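Local atomic coordinates of Non-structural protein NS1 (Murine minute virus, PDB entry 4R94), a protein that nicks viral DNA at the replication origin through its N-terminal nuclease domain, the part modelled here, and unwinds DNA with an ATP-driven helicase. Residues A[77-80]-A[81-85]; A[199-203]-A[204-208]. All coordinates share one frame; numbering follows the deposited sequence.

Interaction 1: A[77-80]-A[81-85]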
loop_
_atom_site.group_PDB
_atom_site.type_symbol
_atom_site.label_atom_id
_atom_site.label_comp_id
_atom_site.label_asym_id
_atom_site.label_seq_id
_atom_site.Cartn_x
_atom_site.Cartn_y
_atom_site.Cartn_z
ATOM N N THR A 77 13.952 -17.995 -1.828
ATOM C CA THR A 77 12.788 -17.258 -2.293
ATOM C C THR A 77 12.636 -17.466 -3.794
ATOM O O THR A 77 13.603 -17.321 -4.540
ATOM C CB THR A 77 12.909 -15.753 -1.989
ATOM O OG1 THR A 77 13.633 -15.560 -0.767
ATOM C CG2 THR A 77 11.534 -15.119 -1.874
ATOM N N THR A 78 11.434 -17.816 -4.239
ATOM C CA THR A 78 11.202 -18.029 -5.664
ATOM C C THR A 78 10.065 -17.167 -6.208
ATOM O O THR A 78 9.339 -17.592 -7.101
ATOM C CB THR A 78 10.881 -19.515 -5.978
ATOM O OG1 THR A 78 9.787 -19.956 -5.164
ATOM C CG2 THR A 78 12.097 -20.397 -5.723
ATOM N N VAL A 79 9.898 -15.966 -5.663
ATOM C CA VAL A 79 8.907 -15.041 -6.210
ATOM C C VAL A 79 9.353 -14.590 -7.601
ATOM O O VAL A 79 10.517 -14.240 -7.782
ATOM C CB VAL A 79 8.709 -13.805 -5.306
ATOM C CG1 VAL A 79 7.711 -12.841 -5.933
ATOM C CG2 VAL A 79 8.245 -14.229 -3.913
ATOM N N ASP A 80 8.432 -14.605 -8.568
ATOM C CA ASP A 80 8.724 -14.158 -9.937
ATOM C C ASP A 80 9.375 -12.778 -9.958
ATOM O O ASP A 80 9.007 -11.888 -9.190
ATOM C CB ASP A 80 7.449 -14.111 -10.797
ATOM C CG ASP A 80 6.933 -15.488 -11.175
ATOM O OD1 ASP A 80 7.647 -16.488 -10.945
ATOM O OD2 ASP A 80 5.805 -15.568 -11.711
ATOM N N GLU A 81 10.337 -12.600 -10.852
ATOM C CA GLU A 81 10.989 -11.315 -11.008
ATOM C C GLU A 81 10.002 -10.234 -11.437
ATOM O O GLU A 81 10.095 -9.098 -10.962
ATOM C CB GLU A 81 12.129 -11.424 -12.019
ATOM C CG GLU A 81 13.262 -12.294 -11.515
ATOM C CD GLU A 81 13.771 -11.840 -10.160
ATOM O OE1 GLU A 81 14.043 -10.629 -10.003
ATOM O OE2 GLU A 81 13.889 -12.688 -9.247
ATOM N N MET A 82 9.063 -10.588 -12.316
ATOM C CA MET A 82 8.075 -9.624 -12.810
ATOM C C MET A 82 7.186 -9.148 -11.666
ATOM O O MET A 82 6.786 -7.986 -11.613
ATOM C CB MET A 82 7.209 -10.229 -13.921
ATOM C CG MET A 82 6.075 -9.309 -14.388
ATOM S SD MET A 82 5.231 -9.827 -15.904
ATOM C CE MET A 82 6.598 -9.889 -17.051
ATOM N N THR A 83 6.886 -10.063 -10.755
ATOM C CA THR A 83 6.017 -9.767 -9.624
ATOM C C THR A 83 6.698 -8.790 -8.666
ATOM O O THR A 83 6.109 -7.773 -8.269
ATOM C CB THR A 83 5.620 -11.059 -8.912
ATOM O OG1 THR A 83 4.703 -11.783 -9.748
ATOM C CG2 THR A 83 4.945 -10.767 -7.568
ATOM N N LYS A 84 7.938 -9.083 -8.303
ATOM C CA LYS A 84 8.718 -8.179 -7.462
ATOM C C LYS A 84 8.841 -6.794 -8.087
ATOM O O LYS A 84 8.633 -5.780 -7.423
ATOM C CB LYS A 84 10.112 -8.754 -7.200
ATOM C CG LYS A 84 10.118 -9.896 -6.179
ATOM C CD LYS A 84 11.480 -10.601 -6.124
ATOM C CE LYS A 84 12.612 -9.620 -5.870
ATOM N NZ LYS A 84 13.961 -10.269 -5.964
ATOM N N LYS A 85 9.182 -6.748 -9.366
ATOM C CA LYS A 85 9.311 -5.469 -10.045
ATOM C C LYS A 85 8.019 -4.664 -9.987
ATOM O O LYS A 85 8.038 -3.459 -9.712
ATOM C CB LYS A 85 9.714 -5.669 -11.497
ATOM C CG LYS A 85 10.157 -4.381 -12.161
ATOM C CD LYS A 85 11.197 -4.666 -13.220
ATOM C CE LYS A 85 12.069 -3.447 -13.485
ATOM N NZ LYS A 85 13.073 -3.194 -12.414
#
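The N-terminal end of helix 81-104 is where this contact sits, with Asp80 as the N-cap residue and its carbonyl opening the first helical turn. Asp80 O takes the backbone N of Lys84 at 3.1 Å in a nearly straight bond (173°). The N of Thr83 also approaches Asp80 O, at 3.2 Å, but its bond is bent and weak. The first turn is closed across this contact by main-chain bonds. The Asp80 carboxylate makes no capping bond; CG lies beside its own backbone N (chi1 -73°), and the acid end leads away from the helix. What the Asp80 side chain does offer is CB, which rests 3.7 Å from Thr83 OG1.

One residue earlier, Val79 brings the loop that follows helix 54-70 down onto the same turn. This loop feeds helix 81-104 of the nickase domain, and the contact is structural packing away from the metal site. With CG1 anti to the backbone N (chi1 178°), this methyl touches two side chains of the new helix. It meets Thr83 CG2 at 3.8 Å, the two side chains crossing at about a right angle, and it also touches the CG methylene of Lys84 at 3.8 Å. The aliphatic part of Lys84 passes close to the carbonyl of Asp80 as well, CG lying 3.8 Å from Asp80 O. Trp67 of helix 54-70 packs against both Val79 and Lys84, while Trp44 touches Thr83. On the loop side, Ser220 OG is hydrogen-bonded to Asp80 N.

Interaction 2: A[199-203]-A[204-208]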
loop_
_atom_site.group_PDB
_atom_site.type_symbol
_atom_site.label_atom_id
_atom_site.label_comp_id
_atom_site.label_asym_id
_atom_site.label_seq_id
_atom_site.Cartn_x
_atom_site.Cartn_y
_atom_site.Cartn_z
ATOM N N LYS A 199 -14.590 4.833 8.866
ATOM C CA LYS A 199 -14.190 4.089 10.070
ATOM C C LYS A 199 -12.683 4.202 10.282
ATOM O O LYS A 199 -11.903 3.507 9.628
ATOM C CB LYS A 199 -14.595 2.614 9.957
ATOM C CG LYS A 199 -14.261 1.754 11.197
ATOM C CD LYS A 199 -14.849 0.365 11.061
ATOM C CE LYS A 199 -14.425 -0.521 12.229
ATOM N NZ LYS A 199 -14.763 -1.938 11.955
ATOM N N CYS A 200 -12.271 5.073 11.191
ATOM C CA CYS A 200 -10.862 5.175 11.513
ATOM C C CYS A 200 -10.445 3.941 12.300
ATOM O O CYS A 200 -11.268 3.298 12.979
ATOM C CB CYS A 200 -10.575 6.458 12.283
ATOM S SG CYS A 200 -10.892 7.944 11.293
ATOM N N VAL A 201 -9.177 3.577 12.178
ATOM C CA VAL A 201 -8.659 2.457 12.938
ATOM C C VAL A 201 -7.544 2.947 13.835
ATOM O O VAL A 201 -7.086 4.086 13.700
ATOM C CB VAL A 201 -8.157 1.322 12.029
ATOM C CG1 VAL A 201 -9.284 0.828 11.130
ATOM C CG2 VAL A 201 -6.978 1.785 11.186
ATOM N N LEU A 202 -7.128 2.096 14.767
ATOM C CA LEU A 202 -6.049 2.442 15.680
ATOM C C LEU A 202 -4.718 1.935 15.119
ATOM O O LEU A 202 -4.515 0.717 14.965
ATOM C CB LEU A 202 -6.317 1.862 17.082
ATOM C CG LEU A 202 -7.522 2.447 17.827
ATOM C CD1 LEU A 202 -7.495 1.992 19.286
ATOM C CD2 LEU A 202 -7.585 3.954 17.750
ATOM N N PHE A 203 -3.824 2.883 14.832
ATOM C CA PHE A 203 -2.591 2.650 14.088
ATOM C C PHE A 203 -1.717 1.522 14.645
ATOM O O PHE A 203 -1.542 0.492 14.002
ATOM C CB PHE A 203 -1.802 3.957 14.036
ATOM C CG PHE A 203 -0.598 3.926 13.137
ATOM C CD1 PHE A 203 -0.732 4.038 11.757
ATOM C CD2 PHE A 203 0.678 3.868 13.682
ATOM C CE1 PHE A 203 0.393 4.049 10.927
ATOM C CE2 PHE A 203 1.806 3.884 12.862
ATOM C CZ PHE A 203 1.663 3.968 11.481
ATOM N N GLY A 204 -1.162 1.717 15.837
ATOM C CA GLY A 204 -0.274 0.722 16.415
ATOM C C GLY A 204 -0.938 -0.635 16.596
ATOM O O GLY A 204 -0.349 -1.661 16.275
ATOM N N ASN A 205 -2.172 -0.641 17.086
ATOM C CA ASN A 205 -2.836 -1.912 17.335
ATOM C C ASN A 205 -3.090 -2.710 16.067
ATOM O O ASN A 205 -2.849 -3.910 16.035
ATOM C CB ASN A 205 -4.154 -1.706 18.084
ATOM C CG ASN A 205 -3.943 -1.251 19.510
ATOM O OD1 ASN A 205 -2.822 -1.286 20.036
ATOM N ND2 ASN A 205 -5.024 -0.809 20.147
ATOM N N MET A 206 -3.572 -2.042 15.022
ATOM C CA MET A 206 -3.838 -2.718 13.761
ATOM C C MET A 206 -2.553 -3.291 13.154
ATOM O O MET A 206 -2.557 -4.384 12.598
ATOM C CB MET A 206 -4.512 -1.767 12.759
ATOM C CG MET A 206 -4.916 -2.450 11.462
ATOM S SD MET A 206 -6.236 -3.662 11.704
ATOM C CE MET A 206 -7.411 -2.597 12.506
ATOM N N ILE A 207 -1.450 -2.549 13.247
ATOM C CA ILE A 207 -0.202 -3.065 12.712
ATOM C C ILE A 207 0.277 -4.296 13.517
ATOM O O ILE A 207 0.529 -5.357 12.941
ATOM C CB ILE A 207 0.865 -1.955 12.682
ATOM C CG1 ILE A 207 0.377 -0.842 11.742
ATOM C CG2 ILE A 207 2.221 -2.536 12.261
ATOM C CD1 ILE A 207 1.211 0.440 11.795
ATOM N N ALA A 208 0.338 -4.176 14.840
ATOM C CA ALA A 208 0.900 -5.236 15.670
ATOM C C ALA A 208 0.013 -6.478 15.719
ATOM O O ALA A 208 0.499 -7.607 15.625
ATOM C CB ALA A 208 1.138 -4.719 17.081
#
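Ile207 sets its terminal methyl squarely over the Phe203 ring in a CH-pi contact. CD1 stands 3.6 Å from the ring centroid and only 13° off the ring normal, so the methyl sits above the middle of one face, not over a rim carbon. With CG anti to the backbone N (chi1 -172°), the Phe203 ring is placed where the Ile207 side chain, four residues on, meets it. The same Ile207 chain runs past the backbone carbonyl of Phe203, CG1 coming within 3.3 Å of Phe203 O.

Here the short strand 201-202, paired antiparallel with strand 24-31 of the central sheet, passes directly into helix 203-211, which carries the nuclease tyrosine Tyr210. Leu202 is the N-cap residue: its O accepts the N of Met206 at 2.9 Å, and Phe203 O takes the N of Ile207 at 3.1 Å, both fairly straight.

Met206 bends back at chi2 and chi3, curling its CE methyl towards the strand, where it meets Val201 CB at 4.0 Å, the two chains running at a slant to each other. Leu131 of strand 125-134 touches Val201, Phe203, Met206 and Ile207. At the N-cap, Leu202 and Asn205 lie side by side and point the same way, CD1 of the leucine 3.8 Å from ND2 of the asparagine, whose OD1 is hydrogen-bonded to Tyr252 OH.

How the interactions relate
Both interactions start a helix and use main-chain carbonyls to do it, but they lie on opposite sides of the chain's centre, with nearest atoms about 21 Å apart. Interaction 1 is the more superficial: a loop enters helix 81-104 with exposed charged residues around a small aliphatic contact, backed by tryptophans. Interaction 2 leaves a sheet strand, and none of its touching residues is fully exposed; its chemistry is largely aromatic and apolar, with Phe203, Ile207, Val201 and Met206 packing on the central sheet. They hold different elements. Interaction 2 is also the one beside the nuclease tyrosine, the Met206 side chain being about 4 Å from that of Tyr210, whereas the Thr83 side chain in interaction 1 is about 11 Å from that of the metal ligand Glu119.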